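Serine/threonine-protein kinase-like protein ACR4 (Arabidopsis thaliana, PDB 7A0J) is a plant receptor kinase, represented here by its extracellular domain, that acts with the CLE40 peptide to control formative cell divisions in the root meristem. Local coordinates at residues I270-L275 with V294-G299; L227-P232 with S252-G257; S119-D124 with N133-K138; E93-D98 with H141-G146; H66-W71 with Q83-G88. All blocks are in the same frame, centred on the assembly; numbering follows the deposited sequence.

Contact 1: residues I270-L275 with V294-G299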
# COMPACT_ATOMS: atom_id res chain seq x y z
N ILE A 270 8.54 -14.06 16.18
CA ILE A 270 7.53 -14.45 15.15
C ILE A 270 8.17 -14.40 13.76
O ILE A 270 9.02 -13.52 13.54
CB ILE A 270 6.29 -13.53 15.22
CG1 ILE A 270 5.73 -13.41 16.64
CG2 ILE A 270 5.22 -13.99 14.24
CD1 ILE A 270 4.68 -12.35 16.80
N GLY A 271 7.75 -15.30 12.87
CA GLY A 271 8.08 -15.28 11.43
C GLY A 271 6.85 -15.01 10.58
O GLY A 271 6.08 -15.95 10.35
N PHE A 272 6.68 -13.76 10.14
CA PHE A 272 5.59 -13.31 9.23
C PHE A 272 6.00 -13.58 7.78
O PHE A 272 7.21 -13.58 7.50
CB PHE A 272 5.30 -11.82 9.42
CG PHE A 272 4.89 -11.41 10.81
CD1 PHE A 272 3.64 -11.75 11.31
CD2 PHE A 272 5.75 -10.68 11.62
CE1 PHE A 272 3.26 -11.36 12.59
CE2 PHE A 272 5.37 -10.29 12.90
CZ PHE A 272 4.12 -10.64 13.38
N TYR A 273 5.02 -13.79 6.90
CA TYR A 273 5.22 -13.92 5.43
C TYR A 273 4.86 -12.61 4.73
O TYR A 273 5.19 -12.48 3.54
CB TYR A 273 4.47 -15.14 4.88
CG TYR A 273 2.99 -14.97 4.65
CD1 TYR A 273 2.50 -14.31 3.53
CD2 TYR A 273 2.07 -15.53 5.53
CE1 TYR A 273 1.14 -14.17 3.31
CE2 TYR A 273 0.70 -15.40 5.32
CZ TYR A 273 0.24 -14.72 4.20
OH TYR A 273 -1.11 -14.59 3.99
N ASP A 274 4.21 -11.67 5.43
CA ASP A 274 3.86 -10.33 4.88
C ASP A 274 3.50 -9.36 6.01
O ASP A 274 3.12 -9.83 7.10
CB ASP A 274 2.71 -10.44 3.87
CG ASP A 274 2.71 -9.36 2.81
OD1 ASP A 274 3.53 -8.42 2.92
OD2 ASP A 274 1.89 -9.46 1.87
N LEU A 275 3.63 -8.05 5.75
CA LEU A 275 3.27 -6.95 6.68
C LEU A 275 2.33 -5.96 5.98
O LEU A 275 2.36 -5.90 4.73
CB LEU A 275 4.54 -6.21 7.14
CG LEU A 275 5.50 -6.99 8.02
CD1 LEU A 275 6.69 -6.12 8.42
CD2 LEU A 275 4.81 -7.54 9.26
N VAL A 294 -2.35 -10.18 13.90
CA VAL A 294 -1.29 -9.84 14.89
C VAL A 294 -0.80 -8.41 14.58
O VAL A 294 -0.11 -8.24 13.57
CB VAL A 294 -0.13 -10.85 14.86
CG1 VAL A 294 0.92 -10.53 15.91
CG2 VAL A 294 -0.62 -12.28 15.01
N CYS A 295 -1.17 -7.44 15.42
CA CYS A 295 -0.89 -6.00 15.21
C CYS A 295 -0.26 -5.39 16.47
O CYS A 295 -0.57 -5.87 17.58
CB CYS A 295 -2.16 -5.23 14.85
SG CYS A 295 -3.06 -5.96 13.46
N TRP A 296 0.58 -4.38 16.28
CA TRP A 296 1.28 -3.63 17.35
C TRP A 296 1.38 -2.15 16.98
O TRP A 296 1.50 -1.85 15.77
CB TRP A 296 2.65 -4.26 17.64
CG TRP A 296 3.65 -4.12 16.53
CD1 TRP A 296 4.59 -3.14 16.38
CD2 TRP A 296 3.83 -5.02 15.42
NE1 TRP A 296 5.33 -3.37 15.25
CE2 TRP A 296 4.89 -4.51 14.64
CE3 TRP A 296 3.20 -6.20 15.01
CZ2 TRP A 296 5.33 -5.14 13.48
CZ3 TRP A 296 3.63 -6.82 13.85
CH2 TRP A 296 4.68 -6.29 13.10
N GLY A 297 1.28 -1.27 17.98
CA GLY A 297 1.35 0.19 17.82
C GLY A 297 2.77 0.70 17.99
O GLY A 297 3.52 0.10 18.78
N LEU A 298 3.13 1.75 17.25
CA LEU A 298 4.47 2.40 17.33
C LEU A 298 4.38 3.82 16.74
O LEU A 298 4.53 3.97 15.51
CB LEU A 298 5.51 1.52 16.62
CG LEU A 298 5.30 1.18 15.15
CD1 LEU A 298 6.53 0.49 14.58
CD2 LEU A 298 4.07 0.30 14.93
N GLY A 299 4.11 4.81 17.59
CA GLY A 299 3.93 6.22 17.21
C GLY A 299 2.72 6.84 17.91
O GLY A 299 2.86 7.77 18.70

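Contact 2: residues L227-P232 with S252-G257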
# COMPACT_ATOMS: atom_id res chain seq x y z
N LEU A 227 17.89 3.85 12.92
CA LEU A 227 18.45 3.74 11.54
C LEU A 227 17.93 2.46 10.90
O LEU A 227 17.71 1.47 11.59
CB LEU A 227 19.99 3.73 11.62
CG LEU A 227 20.65 5.07 11.94
CD1 LEU A 227 20.43 5.46 13.39
CD2 LEU A 227 22.14 5.01 11.63
N PRO A 228 17.71 2.43 9.56
CA PRO A 228 17.21 1.23 8.89
C PRO A 228 18.17 0.05 9.00
O PRO A 228 19.38 0.25 9.16
CB PRO A 228 17.05 1.64 7.42
CG PRO A 228 17.05 3.16 7.44
CD PRO A 228 17.93 3.54 8.62
N PRO A 229 17.68 -1.21 8.92
CA PRO A 229 18.54 -2.39 9.06
C PRO A 229 19.43 -2.62 7.84
O PRO A 229 19.03 -2.27 6.74
CB PRO A 229 17.53 -3.53 9.24
CG PRO A 229 16.30 -3.06 8.49
CD PRO A 229 16.27 -1.56 8.70
N LYS A 230 20.61 -3.21 8.06
CA LYS A 230 21.62 -3.52 7.01
C LYS A 230 21.30 -4.87 6.36
O LYS A 230 21.77 -5.11 5.23
CB LYS A 230 23.03 -3.54 7.61
N GLU A 231 20.52 -5.72 7.04
CA GLU A 231 20.21 -7.11 6.62
C GLU A 231 19.33 -7.09 5.38
O GLU A 231 18.53 -6.16 5.21
CB GLU A 231 19.51 -7.88 7.75
CG GLU A 231 20.36 -8.08 8.99
CD GLU A 231 20.38 -6.93 9.98
OE1 GLU A 231 19.41 -6.15 10.01
OE2 GLU A 231 21.38 -6.80 10.71
N PRO A 232 19.44 -8.09 4.48
CA PRO A 232 18.51 -8.21 3.35
C PRO A 232 17.05 -8.32 3.82
O PRO A 232 16.81 -9.06 4.76
CB PRO A 232 18.94 -9.51 2.64
CG PRO A 232 20.37 -9.73 3.09
CD PRO A 232 20.45 -9.16 4.49
N SER A 252 11.81 -12.44 10.45
CA SER A 252 11.48 -11.66 11.67
C SER A 252 11.17 -10.21 11.29
O SER A 252 11.87 -9.67 10.40
CB SER A 252 12.59 -11.74 12.70
OG SER A 252 13.73 -11.02 12.26
N ALA A 253 10.16 -9.62 11.92
CA ALA A 253 9.76 -8.20 11.75
C ALA A 253 10.79 -7.30 12.44
O ALA A 253 11.21 -7.64 13.57
CB ALA A 253 8.38 -7.97 12.30
N VAL A 254 11.18 -6.21 11.79
CA VAL A 254 12.02 -5.12 12.37
C VAL A 254 11.42 -3.78 11.92
O VAL A 254 11.06 -3.67 10.73
CB VAL A 254 13.50 -5.26 11.96
CG1 VAL A 254 13.69 -5.34 10.45
CG2 VAL A 254 14.36 -4.14 12.54
N CYS A 255 11.29 -2.83 12.85
CA CYS A 255 10.74 -1.47 12.61
C CYS A 255 11.76 -0.41 13.03
O CYS A 255 12.59 -0.70 13.92
CB CYS A 255 9.43 -1.27 13.36
SG CYS A 255 8.15 -2.46 12.89
N TRP A 256 11.69 0.77 12.42
CA TRP A 256 12.61 1.92 12.65
C TRP A 256 11.91 3.22 12.24
O TRP A 256 10.97 3.15 11.44
CB TRP A 256 13.92 1.71 11.89
CG TRP A 256 13.76 1.72 10.40
CD1 TRP A 256 13.91 2.80 9.57
CD2 TRP A 256 13.40 0.61 9.55
NE1 TRP A 256 13.67 2.43 8.27
CE2 TRP A 256 13.36 1.10 8.23
CE3 TRP A 256 13.11 -0.74 9.78
CZ2 TRP A 256 13.04 0.28 7.15
CZ3 TRP A 256 12.80 -1.54 8.71
CH2 TRP A 256 12.76 -1.04 7.41
N GLY A 257 12.37 4.35 12.78
CA GLY A 257 11.89 5.70 12.42
C GLY A 257 11.81 6.62 13.63
O GLY A 257 12.55 6.37 14.61

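Contact 3: residues S119-D124 with N133-K138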
# COMPACT_ATOMS: atom_id res chain seq x y z
N SER A 119 2.83 -2.76 -16.84
CA SER A 119 3.22 -1.33 -16.75
C SER A 119 2.21 -0.45 -17.51
O SER A 119 1.38 -1.00 -18.26
CB SER A 119 4.62 -1.12 -17.26
OG SER A 119 4.69 -1.32 -18.67
N SER A 120 2.30 0.87 -17.29
CA SER A 120 1.51 1.92 -17.98
C SER A 120 2.11 3.30 -17.69
O SER A 120 2.85 3.44 -16.70
CB SER A 120 0.06 1.86 -17.57
OG SER A 120 -0.67 2.95 -18.13
N SER A 121 1.78 4.28 -18.54
CA SER A 121 2.18 5.71 -18.43
C SER A 121 0.98 6.57 -18.03
O SER A 121 1.14 7.80 -17.94
CB SER A 121 2.80 6.17 -19.73
OG SER A 121 1.89 6.95 -20.48
N LEU A 122 -0.17 5.94 -17.77
CA LEU A 122 -1.47 6.60 -17.46
C LEU A 122 -1.85 6.30 -16.01
O LEU A 122 -2.05 5.11 -15.68
CB LEU A 122 -2.54 6.08 -18.43
CG LEU A 122 -2.18 6.12 -19.91
CD1 LEU A 122 -3.21 5.37 -20.74
CD2 LEU A 122 -2.03 7.55 -20.40
N VAL A 123 -1.93 7.34 -15.17
CA VAL A 123 -2.26 7.24 -13.72
C VAL A 123 -3.41 8.21 -13.40
O VAL A 123 -3.21 9.43 -13.56
CB VAL A 123 -1.03 7.52 -12.84
CG1 VAL A 123 -1.39 7.55 -11.36
CG2 VAL A 123 0.09 6.52 -13.10
N ASP A 124 -4.55 7.66 -12.98
CA ASP A 124 -5.74 8.42 -12.51
C ASP A 124 -5.75 8.42 -10.98
O ASP A 124 -5.63 7.33 -10.39
CB ASP A 124 -7.04 7.81 -13.05
CG ASP A 124 -7.09 7.75 -14.57
OD1 ASP A 124 -6.76 8.77 -15.20
OD2 ASP A 124 -7.46 6.69 -15.09
N ASN A 133 -5.78 13.42 -13.94
CA ASN A 133 -5.47 12.38 -14.96
C ASN A 133 -4.05 12.63 -15.48
O ASN A 133 -3.89 13.46 -16.39
CB ASN A 133 -6.49 12.38 -16.10
CG ASN A 133 -7.91 12.16 -15.62
OD1 ASN A 133 -8.79 12.97 -15.88
ND2 ASN A 133 -8.14 11.06 -14.91
N PHE A 134 -3.05 11.95 -14.89
CA PHE A 134 -1.61 12.11 -15.22
C PHE A 134 -1.26 11.24 -16.43
O PHE A 134 -1.70 10.07 -16.49
CB PHE A 134 -0.73 11.72 -14.02
CG PHE A 134 -0.96 12.54 -12.78
CD1 PHE A 134 -0.39 13.80 -12.64
CD2 PHE A 134 -1.73 12.05 -11.73
CE1 PHE A 134 -0.59 14.54 -11.48
CE2 PHE A 134 -1.93 12.80 -10.58
CZ PHE A 134 -1.36 14.04 -10.46
N VAL A 135 -0.49 11.80 -17.37
CA VAL A 135 0.10 11.10 -18.54
C VAL A 135 1.62 11.32 -18.51
O VAL A 135 2.07 12.39 -18.94
CB VAL A 135 -0.52 11.59 -19.87
CG1 VAL A 135 0.05 10.84 -21.07
CG2 VAL A 135 -2.04 11.49 -19.86
N PHE A 136 2.36 10.34 -17.98
CA PHE A 136 3.84 10.39 -17.82
C PHE A 136 4.52 9.85 -19.09
O PHE A 136 3.83 9.23 -19.92
CB PHE A 136 4.26 9.60 -16.57
CG PHE A 136 3.62 10.08 -15.29
CD1 PHE A 136 3.83 11.37 -14.83
CD2 PHE A 136 2.82 9.23 -14.54
CE1 PHE A 136 3.24 11.80 -13.65
CE2 PHE A 136 2.24 9.66 -13.35
CZ PHE A 136 2.45 10.95 -12.91
N ASP A 137 5.83 10.09 -19.21
CA ASP A 137 6.64 9.78 -20.42
C ASP A 137 7.41 8.46 -20.23
O ASP A 137 8.26 8.16 -21.09
CB ASP A 137 7.59 10.94 -20.74
CG ASP A 137 8.51 11.35 -19.60
OD1 ASP A 137 8.62 10.58 -18.63
OD2 ASP A 137 9.10 12.44 -19.69
N LYS A 138 7.11 7.71 -19.17
CA LYS A 138 7.75 6.41 -18.84
C LYS A 138 6.68 5.36 -18.50
O LYS A 138 5.59 5.76 -18.05
CB LYS A 138 8.70 6.54 -17.65
CG LYS A 138 9.97 7.35 -17.89
CD LYS A 138 10.98 7.25 -16.77
CE LYS A 138 10.44 7.67 -15.42
NZ LYS A 138 9.92 9.06 -15.44

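Contact 4: residues E93-D98 with H141-G146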
# COMPACT_ATOMS: atom_id res chain seq x y z
N GLU A 93 -3.09 -1.61 -11.03
CA GLU A 93 -2.76 -1.40 -9.59
C GLU A 93 -3.61 -0.25 -9.03
O GLU A 93 -4.07 0.59 -9.81
CB GLU A 93 -1.29 -1.04 -9.41
CG GLU A 93 -0.33 -2.10 -9.93
CD GLU A 93 1.13 -1.81 -9.67
OE1 GLU A 93 1.43 -1.10 -8.69
OE2 GLU A 93 1.98 -2.28 -10.45
N VAL A 94 -3.79 -0.25 -7.71
CA VAL A 94 -4.38 0.87 -6.92
C VAL A 94 -3.50 1.09 -5.69
O VAL A 94 -3.03 0.09 -5.12
CB VAL A 94 -5.85 0.60 -6.53
CG1 VAL A 94 -6.76 0.60 -7.75
CG2 VAL A 94 -6.02 -0.70 -5.75
N SER A 95 -3.27 2.35 -5.32
CA SER A 95 -2.55 2.76 -4.08
C SER A 95 -3.33 3.88 -3.40
O SER A 95 -3.63 4.89 -4.07
CB SER A 95 -1.13 3.17 -4.39
OG SER A 95 -1.11 4.27 -5.28
N ALA A 96 -3.65 3.70 -2.11
CA ALA A 96 -4.44 4.64 -1.28
C ALA A 96 -3.51 5.35 -0.29
O ALA A 96 -2.81 4.65 0.47
CB ALA A 96 -5.53 3.89 -0.56
N GLY A 97 -3.49 6.68 -0.33
CA GLY A 97 -2.88 7.54 0.70
C GLY A 97 -3.84 7.75 1.85
O GLY A 97 -4.70 6.87 2.07
N ASP A 98 -3.72 8.87 2.56
CA ASP A 98 -4.63 9.25 3.68
C ASP A 98 -6.00 9.61 3.10
O ASP A 98 -7.00 9.02 3.55
CB ASP A 98 -4.05 10.40 4.51
CG ASP A 98 -2.79 10.03 5.28
OD1 ASP A 98 -2.52 8.82 5.42
OD2 ASP A 98 -2.10 10.96 5.74
N HIS A 141 5.19 0.93 -12.74
CA HIS A 141 4.51 -0.13 -11.95
C HIS A 141 4.81 0.10 -10.46
O HIS A 141 5.51 1.09 -10.15
CB HIS A 141 4.93 -1.53 -12.43
CG HIS A 141 6.37 -1.83 -12.22
ND1 HIS A 141 6.82 -2.54 -11.12
CD2 HIS A 141 7.46 -1.54 -12.96
CE1 HIS A 141 8.13 -2.67 -11.19
NE2 HIS A 141 8.55 -2.06 -12.31
N SER A 142 4.30 -0.77 -9.59
CA SER A 142 4.53 -0.76 -8.12
C SER A 142 4.14 0.60 -7.53
O SER A 142 4.99 1.21 -6.85
CB SER A 142 5.96 -1.13 -7.81
OG SER A 142 6.29 -2.39 -8.36
N LEU A 143 2.92 1.06 -7.80
CA LEU A 143 2.33 2.29 -7.19
C LEU A 143 2.40 2.16 -5.66
O LEU A 143 2.16 1.06 -5.14
CB LEU A 143 0.88 2.46 -7.65
CG LEU A 143 0.65 3.45 -8.79
CD1 LEU A 143 1.46 3.09 -10.02
CD2 LEU A 143 -0.83 3.53 -9.13
N SER A 144 2.75 3.26 -4.98
CA SER A 144 2.80 3.36 -3.50
C SER A 144 2.45 4.79 -3.08
O SER A 144 3.08 5.73 -3.61
CB SER A 144 4.14 2.93 -2.96
OG SER A 144 4.02 2.42 -1.64
N ALA A 145 1.49 4.93 -2.16
CA ALA A 145 0.87 6.22 -1.77
C ALA A 145 1.44 6.71 -0.43
O ALA A 145 1.50 5.90 0.52
CB ALA A 145 -0.62 6.06 -1.70
N GLY A 146 1.84 7.98 -0.38
CA GLY A 146 2.13 8.72 0.87
C GLY A 146 0.94 9.55 1.29
O GLY A 146 -0.14 9.38 0.70
O HOH W 1 0.97 -1.19 -6.02

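Contact 5: residues H66-W71 with Q83-G88. With EDO (1,2-ethanediol), chain G.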
# COMPACT_ATOMS: atom_id res chain seq x y z
N HIS A 66 -11.67 -5.02 -13.10
CA HIS A 66 -10.32 -4.40 -12.99
C HIS A 66 -10.46 -2.90 -12.69
O HIS A 66 -9.62 -2.11 -13.17
CB HIS A 66 -9.49 -4.67 -14.26
CG HIS A 66 -9.19 -6.11 -14.48
ND1 HIS A 66 -9.26 -6.70 -15.73
CD2 HIS A 66 -8.82 -7.09 -13.63
CE1 HIS A 66 -8.94 -7.97 -15.64
NE2 HIS A 66 -8.67 -8.24 -14.35
N GLN A 67 -11.49 -2.52 -11.91
CA GLN A 67 -11.75 -1.12 -11.48
C GLN A 67 -11.50 -1.01 -9.98
O GLN A 67 -11.70 -1.98 -9.25
CB GLN A 67 -13.17 -0.70 -11.85
CG GLN A 67 -13.42 -0.66 -13.35
CD GLN A 67 -14.74 -0.02 -13.72
OE1 GLN A 67 -15.71 -0.07 -12.97
NE2 GLN A 67 -14.77 0.60 -14.89
N PRO A 68 -11.05 0.16 -9.48
CA PRO A 68 -10.99 0.39 -8.04
C PRO A 68 -12.40 0.36 -7.43
O PRO A 68 -13.33 0.80 -8.08
CB PRO A 68 -10.33 1.77 -7.88
CG PRO A 68 -10.43 2.43 -9.25
CD PRO A 68 -10.58 1.31 -10.26
N TYR A 69 -12.52 -0.19 -6.22
CA TYR A 69 -13.78 -0.26 -5.43
C TYR A 69 -13.45 -0.05 -3.96
O TYR A 69 -12.75 -0.90 -3.37
CB TYR A 69 -14.48 -1.60 -5.65
CG TYR A 69 -15.86 -1.69 -5.05
CD1 TYR A 69 -16.97 -1.24 -5.74
CD2 TYR A 69 -16.06 -2.20 -3.77
CE1 TYR A 69 -18.25 -1.31 -5.19
CE2 TYR A 69 -17.32 -2.28 -3.21
CZ TYR A 69 -18.42 -1.83 -3.92
OH TYR A 69 -19.67 -1.90 -3.38
N CYS A 70 -13.93 1.06 -3.39
CA CYS A 70 -13.68 1.47 -1.98
C CYS A 70 -14.95 1.28 -1.15
O CYS A 70 -16.06 1.44 -1.70
CB CYS A 70 -13.20 2.91 -1.90
SG CYS A 70 -11.76 3.24 -2.94
N TRP A 71 -14.79 0.94 0.13
CA TRP A 71 -15.89 0.87 1.13
C TRP A 71 -15.41 1.46 2.46
O TRP A 71 -14.18 1.52 2.69
CB TRP A 71 -16.43 -0.56 1.26
CG TRP A 71 -15.45 -1.57 1.78
CD1 TRP A 71 -15.36 -2.03 3.05
CD2 TRP A 71 -14.47 -2.30 1.01
NE1 TRP A 71 -14.38 -2.98 3.15
CE2 TRP A 71 -13.82 -3.17 1.91
CE3 TRP A 71 -14.08 -2.30 -0.33
CZ2 TRP A 71 -12.79 -4.02 1.51
CZ3 TRP A 71 -13.07 -3.15 -0.73
CH2 TRP A 71 -12.43 -3.99 0.18
N GLN A 83 -15.73 8.19 -9.16
CA GLN A 83 -16.00 9.11 -10.29
C GLN A 83 -15.07 10.32 -10.17
O GLN A 83 -14.72 10.71 -9.07
CB GLN A 83 -17.47 9.55 -10.28
CG GLN A 83 -18.45 8.44 -10.65
CD GLN A 83 -18.30 7.98 -12.08
OE1 GLN A 83 -17.97 8.75 -12.97
NE2 GLN A 83 -18.52 6.69 -12.30
N PRO A 84 -14.64 10.95 -11.29
CA PRO A 84 -14.98 10.52 -12.65
C PRO A 84 -14.31 9.20 -13.06
O PRO A 84 -13.14 9.03 -12.79
CB PRO A 84 -14.47 11.66 -13.55
CG PRO A 84 -14.14 12.80 -12.61
CD PRO A 84 -13.77 12.14 -11.30
N MET A 85 -15.08 8.32 -13.71
CA MET A 85 -14.60 7.02 -14.25
C MET A 85 -15.09 6.87 -15.69
O MET A 85 -16.29 7.11 -15.93
CB MET A 85 -15.14 5.85 -13.41
CG MET A 85 -14.70 4.48 -13.89
SD MET A 85 -12.90 4.23 -13.81
CE MET A 85 -12.65 4.17 -12.04
N THR A 86 -14.19 6.52 -16.61
CA THR A 86 -14.51 6.14 -18.00
C THR A 86 -15.12 4.73 -17.97
O THR A 86 -14.51 3.84 -17.35
CB THR A 86 -13.28 6.23 -18.91
OG1 THR A 86 -12.86 7.60 -18.91
CG2 THR A 86 -13.53 5.77 -20.33
N LYS A 87 -16.29 4.55 -18.60
CA LYS A 87 -17.00 3.24 -18.70
C LYS A 87 -16.08 2.22 -19.38
O LYS A 87 -15.55 2.54 -20.46
CB LYS A 87 -18.32 3.40 -19.47
CG LYS A 87 -19.20 2.16 -19.50
CD LYS A 87 -20.56 2.40 -20.12
CE LYS A 87 -21.30 1.12 -20.43
NZ LYS A 87 -22.75 1.35 -20.64
N GLY A 88 -15.88 1.06 -18.75
CA GLY A 88 -15.07 -0.05 -19.29
C GLY A 88 -13.58 0.11 -19.03
O GLY A 88 -12.82 -0.77 -19.47
C1 EDO G . -21.75 -4.30 -1.36
O1 EDO G . -21.50 -4.53 -2.73
C2 EDO G . -20.53 -3.99 -0.59
O2 EDO G . -19.86 -2.82 -1.02

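Contact 1: residues I270-L275 with V294-G299
Leu275, whose side chain meets Trp296, donates its backbone N to Asp274 OD1 over 2.9 Å. The bond is bent, with an N-H...O angle of 132°. It reaches OD1 on the anti side, tilted out of the carboxylate plane. Between the two segments the contact is wholly apolar, and no hydrogen bond joins them. Leu275 CD2 comes to the edge of the indole, 4.0 Å from Trp296 CH2, and the two side chains cross at about a right angle.

Phe272 and Trp296 reach toward each other tip to tip. Phe272 CZ lies 3.9 Å from Trp296 CZ3. The ring planes differ by 26° but are slid apart, so there is little overlap. Trp296 CB points toward 270-275, and chi1 of 68° sets CG between the backbone N and the carbonyl carbon. The six-membered ring of the indole is the part that meets Phe272.

The segments run into, or lie on, the outer strands 274-277 and 294-297 of the three-stranded antiparallel sheet of the seventh repeat, one blade of the beta-propeller. Strand 281-285 runs between them, and Cys295 is disulfide-bonded to Cys283 on that strand.

Val294 CG1 approaches the Phe272 ring at its edge, 4.1 Å from CZ. Ile270 CG2 lies over one face of that ring, offset toward the rim. Ile270 CD1 reaches Val294 CG1 at 4.3 Å.

Contact 2: residues L227-P232 with S252-G257
The backbone at Pro228 and Pro229 passes over strand 253-257 as an irregular loop, with the CA atoms of Pro228 and Trp256 6.0 Å apart and no hydrogen bond between the two segments. The two prolines lie on one face of the Trp256 indole, forming a pair of CH-pi contacts. Pro228 CA stands over the five-membered ring of Trp256, 3.6 Å from its centroid and only 5° off the ring normal. Pro229 CD stands over the six-membered ring, 3.5 Å from the centroid and 14° off the normal. Each half of the indole thus has its own proline. Both pyrrolidine rings cross the Trp256 side chain at about a right angle.

Trp256 CB points toward the loop, and CG lies between the backbone N and the carbonyl carbon (chi1 66°), which starts the indole toward the prolines. Pro228 also comes close with its CG, 3.6 Å from Trp256 NE1. Pro229 CD, over the face, is nearest to Trp256 CE3 at 3.4 Å. Pro229 CG reaches on to Val254 CG1 at 4.0 Å. At the start of the loop, Leu227 O lies 3.8 Å from Trp256 CB. A 1,2-ethanediol, probably from the crystallisation liquor, lies about 3 Å from the Trp256 side chain.

Strand 253-257 is an outermost strand of the sheet of the sixth repeat, tied to strand 242-247 by the Cys255-Cys244 disulfide. The two prolines also touch Val202 on strand 202-206 of the preceding repeat, so the loop lies beside both blades.

Contact 3: residues S119-D124 with N133-K138
Val123 and Phe134 form the middle, hydrogen-bonded pair of the three bridges between these antiparallel segments. Val123 N donates to Phe134 O over 3.0 Å, and Phe134 N returns a bond to Val123 O over 2.9 Å. Phe136 N donates to Ser121 O at 2.8 Å, nearly along the C=O axis. Phe136 O is satisfied by a side chain: Ser121 OG donates to it at 3.0 Å.

Ser120 OG accepts from Leu122 N, which makes an ST turn, and it also bonds to Arg105 O. Lys138 O is buried without a hydrogen-bond partner in the model. Ser121 CA makes a CH...O contact to it at 3.4 Å.

Asn133 ND2 donates to Asp124 OD1 over 2.7 Å. Asp124 CG, anti to the carbonyl carbon (chi1 -58°), starts the carboxylate toward Asn133. The donor meets OD1 from above the carboxylate plane, 50° out of it, and the carboxylate and amide planes are 89° apart. Asp124 OD2 bonds to Tyr91 OH, so both oxygens are used. An alanine here would probably leave the Asn133 amide and the Tyr91 hydroxyl without this partner and set the amide free to turn.

Leu122 and Val135 lie side by side on the face that carries Asp124 and Asn133. On the face of Val123 and Phe134, Val123 CG2 meets the edge of the Phe136 ring, 3.8 Å from CE2. Strand 120-127 pairs on its other side with strand 100-105, while strand 132-136 is outermost in this four-stranded sheet. Phe134 and Phe136 both meet Trp163 of the next blade, and Phe136 packs edge-to-face with Phe161.

Contact 4: residues E93-D98 with H141-G146
Glu93 reaches across to strand 141-145 and grips two successive backbone N-H groups with its carboxylate. Ser142 N donates to the syn lone pair of OE2 over 2.9 Å. Leu143 N donates to OE1 over 2.8 Å, also on the syn side but 25° out of the plane. Glu93 is extended beyond CG (chi2 -176°), which sets CD, the carboxylate carbon, out toward strand 141-145. A water donates to Glu93 OE1 and to Leu143 O, each over 2.7 Å. An alanine in place of Glu93 would probably leave both N-H groups without their acceptor and the water less firmly held.

Further along, Ser95 OG lies 3.6 Å from Leu143 CB, and Asn150 holds this hydroxyl by a hydrogen bond. Ala145 CB packs closely on the backbone, 3.2 Å from Gly97 N. Gly97 CA lies 3.3 Å from Gly146 O. His141 ND1 and Ser142 OG share a hydrogen bond beside the carboxylate.

The two strands run nearly parallel, at 15°, with axes 5.4 Å apart. They belong to different sheets, as inner strands of adjacent propeller blades do. Strand 91-96 pairs with 100-105, whereas strand 139-145 lies between 2-3 and 150-154.

Contact 5: residues H66-W71 with Q83-G88
Pro68 and Met85 join the outer strand of one propeller blade to the loop that leads to the next. Strand 68-72 is outermost in the three-stranded antiparallel sheet of the second repeat, and residues 83-88 lie on the way to strand 91-96.

The apolar part is small. Pro68 and Met85 reach toward each other tip to tip, with Met85 CE 4.0 Å from Pro68 CD. Met85 CG is anti to the backbone N (chi1 180°), and the chain then bends at chi2 and chi3. Tyr91 on strand 91-96 touches both residues.

The mixed contact is made by Gln67, whose extended chain crosses Met85 obliquely. Its NE2 lies 4.0 Å from Met85 CG. That amide is held outside the two segments by a hydrogen bond to Ala89 O.

No hydrogen bond crosses between the segments. Within 83-88, Met85 N donates to Gln83 OE1 over 3.0 Å, spanning the cis peptide before Pro84. The donor stands above the plane of the Gln83 amide carbonyl.

The O2 atom of a 1,2-ethanediol, probably from the crystallisation liquor, lies at the edge of the Tyr69 ring, in its plane, and makes a short hydrogen bond with Tyr69 OH (2.5 Å).

Overall arrangement
The five contacts are spread round the propeller. Contact 4 is the innermost, about 5 Å from the centre of the chain, and the others lie 15 to 19 Å out. Contacts 1 and 2 sit on consecutive blades and touch: Leu298 CD1 is 3.6 Å from Cys255 CB. Contact 4 meets contact 5 where Val94 CG1 packs on Pro68 CB at 3.8 Å. Contact 3 adjoins contact 4 in sequence, their centres about 13 Å apart. Contacts 2 and 5 lie on opposite sides of the chain's centre, about 36 Å between centres. The kinase active site is not part of this chain. Ethanediol lies beside Trp256 of contact 2 and Tyr69 of contact 5.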